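Local coordinates for peptidase M16 domain protein (Alicyclobacillus acidocaldarius subsp. acidocaldarius DSM 446, PDB 4XEA) that is a putative M16-family metallopeptidase, probably hydrolysing peptide bonds at a divalent-metal site that holds nickel in this crystal, at residues S292-D295 / D300-F303; P251-G256 / E330-H335; D43-T48 / V52-D57. All coordinates share one frame; numbering follows the deposited sequence.

Interaction 1: residues S292-D295 / D300-F303; sequences SLLD and DKGF
Leu-294, near the end of helix 288-295, meets Asp-300 and Lys-301 with the two branches of its isobutyl group, one for each partner. Its CG stands anti to the backbone N (chi1 -170°), which carries the fork off the helix toward the returning loop. CD1 lies against backbone rather than side chain: it is 4.0 Å from the CA of Asp-300 and nearly as close to the carbonyl carbon of that residue. CD2 takes the other side and meets CE of Lys-301 at 4.2 Å, a light van der Waals touch. The lysine chain is bent at chi2 (99°) and extended beyond it, and this kink turns its methylene end back to the helix, where it crosses Leu-294 at about a right angle. It is the CE methylene of Lys-301 that touches.

Asp-300 has its CB directed away from the helix; its carboxylate binds within the turn and to strand 314-321. OD1 accepts from the backbone N of Gly-302 at 3.0 Å, met on the anti side and 30° out of the carboxylate plane: an Asx turn. A type I beta turn from Asp-300 to Phe-303 overlaps it, closed by Phe-303 N to Asp-300 O at 3.1 Å. Side chain and main chain of Asp-300 thus both fix the loop that presents its CA to Leu-294. OD2 of the same carboxylate has its own partner, the ND2 of Asn-321.

This is surface packing at a helix-to-strand connection. The loop leads from helix 288-295 into strand 304-309 at the margin of a mixed sheet; Lys-301 and Phe-303 also touch Tyr-290 one turn back on the helix, while the buried Leu-293 packs against Leu-328 of helix 325-342.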
loop_
_atom_site.group_PDB
_atom_site.type_symbol
_atom_site.label_atom_id
_atom_site.label_comp_id
_atom_site.label_asym_id
_atom_site.label_seq_id
_atom_site.Cartn_x
_atom_site.Cartn_y
_atom_site.Cartn_z
ATOM N N SER A 292 0.049 9.595 23.794
ATOM C CA SER A 292 0.529 9.266 25.135
ATOM C C SER A 292 1.083 7.826 25.180
ATOM O O SER A 292 2.121 7.576 25.799
ATOM C CB SER A 292 -0.596 9.458 26.166
ATOM O OG SER A 292 -0.282 8.821 27.399
ATOM N N LEU A 293 0.408 6.893 24.514
ATOM C CA LEU A 293 0.885 5.512 24.453
ATOM C C LEU A 293 2.196 5.417 23.695
ATOM O O LEU A 293 3.076 4.659 24.076
ATOM C CB LEU A 293 -0.123 4.603 23.759
ATOM C CG LEU A 293 -1.430 4.296 24.489
ATOM C CD1 LEU A 293 -2.328 3.489 23.582
ATOM C CD2 LEU A 293 -1.188 3.563 25.820
ATOM N N LEU A 294 2.312 6.172 22.606
ATOM C CA LEU A 294 3.523 6.165 21.786
ATOM C C LEU A 294 4.708 6.772 22.566
ATOM O O LEU A 294 5.810 6.202 22.607
ATOM C CB LEU A 294 3.272 6.959 20.504
ATOM C CG LEU A 294 4.300 6.914 19.374
ATOM C CD1 LEU A 294 4.444 5.502 18.815
ATOM C CD2 LEU A 294 3.879 7.891 18.272
ATOM N N ASP A 295 4.458 7.925 23.192
ATOM C CA ASP A 295 5.461 8.627 24.006
ATOM C C ASP A 295 5.993 7.739 25.122
ATOM O O ASP A 295 7.153 7.828 25.506
ATOM C CB ASP A 295 4.856 9.903 24.609
ATOM C CG ASP A 295 4.801 11.063 23.618
ATOM O OD1 ASP A 295 4.919 10.837 22.395
ATOM O OD2 ASP A 295 4.647 12.216 24.073
ATOM N N ASP A 300 3.683 1.056 18.797
ATOM C CA ASP A 300 4.419 1.683 17.687
ATOM C C ASP A 300 3.411 2.203 16.655
ATOM O O ASP A 300 2.206 2.141 16.892
ATOM C CB ASP A 300 5.484 0.741 17.070
ATOM C CG ASP A 300 4.904 -0.561 16.513
ATOM O OD1 ASP A 300 3.796 -0.565 15.965
ATOM O OD2 ASP A 300 5.586 -1.600 16.613
ATOM N N LYS A 301 3.891 2.727 15.527
ATOM C CA LYS A 301 2.995 3.302 14.497
ATOM C C LYS A 301 2.110 2.322 13.734
ATOM O O LYS A 301 1.242 2.755 12.968
ATOM C CB LYS A 301 3.795 4.132 13.475
ATOM C CG LYS A 301 4.066 5.551 13.923
ATOM C CD LYS A 301 5.475 5.739 14.509
ATOM C CE LYS A 301 5.818 7.227 14.663
ATOM N NZ LYS A 301 7.149 7.468 15.295
ATOM N N GLY A 302 2.329 1.022 13.917
ATOM C CA GLY A 302 1.439 -0.015 13.365
ATOM C C GLY A 302 0.210 -0.311 14.233
ATOM O O GLY A 302 -0.641 -1.109 13.871
ATOM N N PHE A 303 0.119 0.337 15.387
ATOM C CA PHE A 303 -1.079 0.279 16.219
ATOM C C PHE A 303 -2.280 0.702 15.384
ATOM O O PHE A 303 -2.198 1.678 14.674
ATOM C CB PHE A 303 -0.926 1.240 17.391
ATOM C CG PHE A 303 -2.067 1.196 18.370
ATOM C CD1 PHE A 303 -2.194 0.126 19.249
ATOM C CD2 PHE A 303 -3.004 2.231 18.425
ATOM C CE1 PHE A 303 -3.230 0.075 20.177
ATOM C CE2 PHE A 303 -4.063 2.198 19.365
ATOM C CZ PHE A 303 -4.178 1.114 20.236
#

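Interaction 2: residues P251-G256 / E330-H335; sequences PRLLVG and ERIQSH
Flat groups are absent where Leu-253 and Val-255 meet Ile-332; the ring of His-335 and the guanidinium of Arg-331 serve other neighbours. The ring of His-335 stacks with that of Phe-289 and is tied at its rim through NE2 to the carbonyl O of Leu-282, and the guanidinium of Arg-331 forms a salt bridge with Glu-296. What remains between the segments is a helix laid on a sheet, the alpha/beta layering of M16 peptidase domains: helix 325-342 packs on strand 252-258, which runs between strands 415-422 and 314-321.

The whole contact gathers at one methyl. Ile-332 has CG1 anti to its carbonyl carbon (chi1 -71°), and an extended chi2 (162°) sends CD1 out to the strand. There it meets CD2 of Leu-253 at 4.0 Å and CG2 of Val-255 at 4.1 Å, both approaches tip to tip. Leu-253 and Val-255 are two apart on the strand and therefore share a face, and CD1 touches one branch of each. All three are buried. Leu-253 also packs on Leu-328 and Ala-329 of the helix and on Val-417, and Val-255 reaches Met-415, so the methyl belongs to a wider apolar layer. Leu-254, between them, turns to the other side of the sheet and packs on Leu-152 of helix 144-156.

Along the helix itself Ser-334 OG donates to Glu-330 OE2 at 2.8 Å, and OE2 receives it on its anti lone pair, alongside the backbone bond from Ser-334 N to Glu-330 O.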
loop_
_atom_site.group_PDB
_atom_site.type_symbol
_atom_site.label_atom_id
_atom_site.label_comp_id
_atom_site.label_asym_id
_atom_site.label_seq_id
_atom_site.Cartn_x
_atom_site.Cartn_y
_atom_site.Cartn_z
ATOM N N PRO A 251 5.917 -8.877 21.874
ATOM C CA PRO A 251 4.526 -9.253 22.133
ATOM C C PRO A 251 3.549 -8.498 21.220
ATOM O O PRO A 251 3.905 -7.436 20.681
ATOM C CB PRO A 251 4.314 -8.878 23.607
ATOM C CG PRO A 251 5.677 -8.746 24.195
ATOM C CD PRO A 251 6.588 -8.340 23.071
ATOM N N ARG A 252 2.349 -9.059 21.028
ATOM C CA ARG A 252 1.258 -8.393 20.296
ATOM C C ARG A 252 -0.010 -8.508 21.115
ATOM O O ARG A 252 -0.247 -9.552 21.722
ATOM C CB ARG A 252 0.979 -9.033 18.928
ATOM C CG ARG A 252 2.064 -8.810 17.878
ATOM C CD ARG A 252 3.075 -9.929 17.918
ATOM N NE ARG A 252 4.199 -9.746 16.979
ATOM C CZ ARG A 252 4.101 -9.906 15.660
ATOM N NH1 ARG A 252 2.929 -10.225 15.092
ATOM N NH2 ARG A 252 5.174 -9.729 14.900
ATOM N N LEU A 253 -0.803 -7.443 21.130
ATOM C CA LEU A 253 -2.063 -7.408 21.878
ATOM C C LEU A 253 -3.173 -7.137 20.889
ATOM O O LEU A 253 -3.003 -6.262 20.048
ATOM C CB LEU A 253 -2.061 -6.249 22.872
ATOM C CG LEU A 253 -3.353 -6.191 23.735
ATOM C CD1 LEU A 253 -3.256 -7.258 24.819
ATOM C CD2 LEU A 253 -3.613 -4.833 24.388
ATOM N N LEU A 254 -4.302 -7.844 21.023
ATOM C CA LEU A 254 -5.518 -7.538 20.299
ATOM C C LEU A 254 -6.634 -7.514 21.322
ATOM O O LEU A 254 -6.766 -8.458 22.104
ATOM C CB LEU A 254 -5.837 -8.613 19.265
ATOM C CG LEU A 254 -5.237 -8.623 17.873
ATOM C CD1 LEU A 254 -5.993 -9.733 17.140
ATOM C CD2 LEU A 254 -5.388 -7.292 17.147
ATOM N N VAL A 255 -7.398 -6.418 21.339
ATOM C CA VAL A 255 -8.601 -6.317 22.104
ATOM C C VAL A 255 -9.760 -6.181 21.112
ATOM O O VAL A 255 -9.687 -5.368 20.149
ATOM C CB VAL A 255 -8.596 -5.102 23.035
ATOM C CG1 VAL A 255 -9.868 -5.134 23.933
ATOM C CG2 VAL A 255 -7.316 -5.061 23.904
ATOM N N GLY A 256 -10.795 -6.994 21.309
ATOM C CA GLY A 256 -11.949 -6.959 20.469
ATOM C C GLY A 256 -13.270 -6.871 21.195
ATOM O O GLY A 256 -13.376 -7.222 22.359
ATOM N N GLU A 330 -4.447 -2.566 30.140
ATOM C CA GLU A 330 -5.022 -1.793 31.246
ATOM C C GLU A 330 -5.344 -0.364 30.820
ATOM O O GLU A 330 -6.386 0.175 31.196
ATOM C CB GLU A 330 -4.094 -1.764 32.468
ATOM C CG GLU A 330 -4.580 -0.800 33.582
ATOM C CD GLU A 330 -3.999 0.649 33.476
ATOM O OE1 GLU A 330 -2.760 0.793 33.307
ATOM O OE2 GLU A 330 -4.764 1.645 33.598
ATOM N N ARG A 331 -4.438 0.251 30.049
ATOM C CA ARG A 331 -4.606 1.647 29.628
ATOM C C ARG A 331 -5.811 1.798 28.709
ATOM O O ARG A 331 -6.554 2.788 28.792
ATOM C CB ARG A 331 -3.342 2.164 28.923
ATOM C CG ARG A 331 -2.159 2.444 29.866
ATOM C CD ARG A 331 -2.342 3.761 30.629
ATOM N NE ARG A 331 -2.425 4.921 29.735
ATOM C CZ ARG A 331 -1.375 5.565 29.218
ATOM N NH1 ARG A 331 -0.117 5.184 29.485
ATOM N NH2 ARG A 331 -1.583 6.613 28.421
ATOM N N ILE A 332 -5.988 0.821 27.816
ATOM C CA ILE A 332 -7.155 0.794 26.938
ATOM C C ILE A 332 -8.459 0.691 27.740
ATOM O O ILE A 332 -9.386 1.438 27.504
ATOM C CB ILE A 332 -7.072 -0.373 25.939
ATOM C CG1 ILE A 332 -5.985 -0.087 24.893
ATOM C CG2 ILE A 332 -8.440 -0.617 25.308
ATOM C CD1 ILE A 332 -5.509 -1.338 24.105
ATOM N N GLN A 333 -8.522 -0.238 28.684
ATOM C CA GLN A 333 -9.704 -0.384 29.518
ATOM C C GLN A 333 -9.975 0.856 30.387
ATOM O O GLN A 333 -11.126 1.221 30.576
ATOM C CB GLN A 333 -9.578 -1.627 30.412
ATOM C CG GLN A 333 -9.541 -2.937 29.598
ATOM C CD GLN A 333 -9.291 -4.174 30.455
ATOM O OE1 GLN A 333 -10.063 -4.472 31.362
ATOM N NE2 GLN A 333 -8.216 -4.908 30.149
ATOM N N SER A 334 -8.928 1.504 30.901
ATOM C CA SER A 334 -9.097 2.741 31.679
ATOM C C SER A 334 -9.625 3.882 30.853
ATOM O O SER A 334 -10.544 4.576 31.275
ATOM C CB SER A 334 -7.769 3.196 32.249
ATOM O OG SER A 334 -7.443 2.424 33.365
ATOM N N HIS A 335 -8.985 4.095 29.694
ATOM C CA HIS A 335 -9.425 5.070 28.710
ATOM C C HIS A 335 -10.919 4.895 28.444
ATOM O O HIS A 335 -11.690 5.824 28.641
ATOM C CB HIS A 335 -8.581 4.907 27.431
ATOM C CG HIS A 335 -8.881 5.896 26.345
ATOM N ND1 HIS A 335 -8.985 7.251 26.566
ATOM C CD2 HIS A 335 -9.031 5.721 25.007
ATOM C CE1 HIS A 335 -9.221 7.865 25.419
ATOM N NE2 HIS A 335 -9.246 6.960 24.455
#

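Interaction 3: residues D43-T48 / V52-D57; sequences DRAFRT and VHEMPD
Arg-44 reaches Asp-57 by leaving the backbone with CG anti to N and then bending at chi3 (-72°), which turns the guanidinium side-on to the carboxylate. NE meets OD1 of Asp-57 at 3.0 Å, nearly in the guanidinium plane, and NH2 meets the syn lone pair of OD2 at 2.8 Å. The two planes are 47° apart, a twisted two-bond salt bridge. An alanine in place of Arg-44 is likely to leave the Asp-57 carboxylate without this counter-charge and the segment that leaves the second strand freer to move.

Phe-46 takes the cramped rotamer between N and carbonyl carbon (chi1 56°), swinging its ring against His-53, on the same face of the sheet. CB of His-53 sits over one ring face, a CH-pi contact 4.2 Å from the centroid, and CG of selenomethionine Met-55 lies 3.9 Å from CE1 of Phe-46. A water joins His-53 NE2 to Thr-48 O. On this side the hairpin packs on helix 178-188, through Leu-183, Cys-184 and Phe-188.

Phe-46 and His-53 form a hydrogen-bonded antiparallel pair, Phe-46 N to His-53 O at 3.0 Å and His-53 N to Phe-46 O at 2.7 Å; Met-55 N to Arg-44 O adds a third bond at 2.9 Å. The arrangement is a beta hairpin, strands 45-48 and 51-54, leading into helix 59-66, whose His-61 and His-65 bind nickel in the inverted HxxEH motif of M16 peptidases.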
loop_
_atom_site.group_PDB
_atom_site.type_symbol
_atom_site.label_atom_id
_atom_site.label_comp_id
_atom_site.label_asym_id
_atom_site.label_seq_id
_atom_site.Cartn_x
_atom_site.Cartn_y
_atom_site.Cartn_z
ATOM N N ASP A 43 -20.826 -18.517 4.462
ATOM C CA ASP A 43 -22.048 -19.126 3.927
ATOM C C ASP A 43 -21.920 -20.646 3.949
ATOM O O ASP A 43 -21.917 -21.310 2.914
ATOM C CB ASP A 43 -22.315 -18.604 2.512
ATOM C CG ASP A 43 -22.752 -17.177 2.513
ATOM O OD1 ASP A 43 -23.838 -16.933 3.103
ATOM O OD2 ASP A 43 -22.013 -16.304 1.947
ATOM N N ARG A 44 -21.776 -21.191 5.160
ATOM C CA ARG A 44 -21.616 -22.624 5.360
ATOM C C ARG A 44 -22.923 -23.390 5.082
ATOM O O ARG A 44 -22.895 -24.500 4.574
ATOM C CB ARG A 44 -21.188 -22.876 6.813
ATOM C CG ARG A 44 -21.022 -24.320 7.199
ATOM C CD ARG A 44 -20.830 -24.476 8.716
ATOM N NE ARG A 44 -19.516 -24.021 9.141
ATOM C CZ ARG A 44 -19.185 -23.724 10.401
ATOM N NH1 ARG A 44 -20.102 -23.754 11.379
ATOM N NH2 ARG A 44 -17.935 -23.347 10.672
ATOM N N ALA A 45 -24.054 -22.823 5.480
ATOM C CA ALA A 45 -25.324 -23.523 5.345
ATOM C C ALA A 45 -26.344 -22.636 4.647
ATOM O O ALA A 45 -26.340 -21.389 4.792
ATOM C CB ALA A 45 -25.856 -23.959 6.737
ATOM N N PHE A 46 -27.237 -23.286 3.919
ATOM C CA PHE A 46 -28.203 -22.582 3.113
ATOM C C PHE A 46 -29.254 -23.573 2.620
ATOM O O PHE A 46 -29.045 -24.788 2.626
ATOM C CB PHE A 46 -27.559 -21.862 1.921
ATOM C CG PHE A 46 -26.750 -22.760 1.023
ATOM C CD1 PHE A 46 -25.418 -23.037 1.312
ATOM C CD2 PHE A 46 -27.332 -23.361 -0.108
ATOM C CE1 PHE A 46 -24.683 -23.887 0.492
ATOM C CE2 PHE A 46 -26.606 -24.178 -0.943
ATOM C CZ PHE A 46 -25.262 -24.449 -0.640
ATOM N N ARG A 47 -30.387 -23.019 2.212
ATOM C CA ARG A 47 -31.454 -23.774 1.581
ATOM C C ARG A 47 -31.644 -23.226 0.186
ATOM O O ARG A 47 -31.648 -21.995 -0.021
ATOM C CB ARG A 47 -32.768 -23.599 2.335
ATOM C CG ARG A 47 -33.952 -24.392 1.727
ATOM C CD ARG A 47 -35.291 -23.693 2.096
ATOM N NE ARG A 47 -36.456 -24.458 1.697
ATOM C CZ ARG A 47 -36.886 -25.538 2.345
ATOM N NH1 ARG A 47 -36.248 -25.967 3.440
ATOM N NH2 ARG A 47 -37.961 -26.175 1.901
ATOM N N THR A 48 -31.781 -24.128 -0.783
ATOM C CA THR A 48 -32.019 -23.741 -2.166
ATOM C C THR A 48 -32.703 -24.923 -2.855
ATOM O O THR A 48 -32.530 -26.074 -2.448
ATOM C CB THR A 48 -30.724 -23.354 -2.898
ATOM O OG1 THR A 48 -31.045 -22.652 -4.101
ATOM C CG2 THR A 48 -29.890 -24.583 -3.248
ATOM N N VAL A 52 -32.083 -28.275 2.363
ATOM C CA VAL A 52 -31.119 -27.705 3.309
ATOM C C VAL A 52 -29.732 -28.326 3.083
ATOM O O VAL A 52 -29.598 -29.546 3.002
ATOM C CB VAL A 52 -31.559 -27.969 4.779
ATOM C CG1 VAL A 52 -30.459 -27.551 5.793
ATOM C CG2 VAL A 52 -32.886 -27.248 5.063
ATOM N N HIS A 53 -28.716 -27.480 2.964
ATOM C CA HIS A 53 -27.348 -27.955 2.824
ATOM C C HIS A 53 -26.440 -27.381 3.914
ATOM O O HIS A 53 -26.575 -26.220 4.331
ATOM C CB HIS A 53 -26.809 -27.572 1.460
ATOM C CG HIS A 53 -27.610 -28.105 0.317
ATOM N ND1 HIS A 53 -27.536 -29.419 -0.102
ATOM C CD2 HIS A 53 -28.464 -27.489 -0.532
ATOM C CE1 HIS A 53 -28.317 -29.588 -1.155
ATOM N NE2 HIS A 53 -28.908 -28.436 -1.424
ATOM N N GLU A 54 -25.539 -28.228 4.388
ATOM C CA GLU A 54 -24.471 -27.827 5.265
ATOM C C GLU A 54 -23.139 -28.300 4.672
ATOM O O GLU A 54 -22.899 -29.491 4.516
ATOM C CB GLU A 54 -24.667 -28.418 6.647
ATOM C CG GLU A 54 -23.630 -27.893 7.626
ATOM C CD GLU A 54 -24.230 -27.506 8.966
ATOM O OE1 GLU A 54 -23.570 -27.772 9.993
ATOM O OE2 GLU A 54 -25.358 -26.942 8.985
HETATM N N MSE A 55 -22.298 -27.337 4.319
HETATM C CA MSE A 55 -21.102 -27.622 3.571
HETATM C C MSE A 55 -19.921 -27.698 4.492
HETATM O O MSE A 55 -19.934 -27.100 5.566
HETATM C CB MSE A 55 -20.822 -26.503 2.581
HETATM C CG MSE A 55 -21.848 -26.324 1.507
HETATM SE SE MSE A 55 -21.889 -27.778 0.220
HETATM C CE MSE A 55 -23.279 -28.873 0.951
ATOM N N PRO A 56 -18.849 -28.371 4.036
ATOM C CA PRO A 56 -17.571 -28.205 4.691
ATOM C C PRO A 56 -17.074 -26.802 4.484
ATOM O O PRO A 56 -17.344 -26.193 3.436
ATOM C CB PRO A 56 -16.643 -29.179 3.932
ATOM C CG PRO A 56 -17.545 -30.076 3.176
ATOM C CD PRO A 56 -18.760 -29.271 2.872
ATOM N N ASP A 57 -16.342 -26.282 5.464
ATOM C CA ASP A 57 -15.759 -24.972 5.327
ATOM C C ASP A 57 -14.727 -24.939 4.209
ATOM O O ASP A 57 -14.017 -25.918 3.979
ATOM C CB ASP A 57 -15.164 -24.524 6.661
ATOM C CG ASP A 57 -16.249 -24.114 7.661
ATOM O OD1 ASP A 57 -17.253 -23.490 7.240
ATOM O OD2 ASP A 57 -16.110 -24.431 8.852
HETATM O O HOH W 1 -30.735 -27.962 -3.642
#

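How the interactions relate
Interaction 2 is core and wholly apolar; interaction 1 is a surface contact of few atoms, though it buries more area than interaction 2; interaction 3 is partly buried and held chiefly by strand hydrogen bonds and a salt bridge, with ring packing beside them. Interactions 1 and 2 are neighbours, their centres 12 Å apart, and interaction 1 is nested in the chain loop that interaction 2 closes. They meet directly: Ser-292 OG hydrogen-bonds Arg-331 NH2 at 2.8 Å, so helix 288-295 is held to helix 325-342, which in turn packs on the sheet. Interaction 3 stands apart, its centre about 36 Å from that of interaction 2, in the part leading into the metal-binding helix.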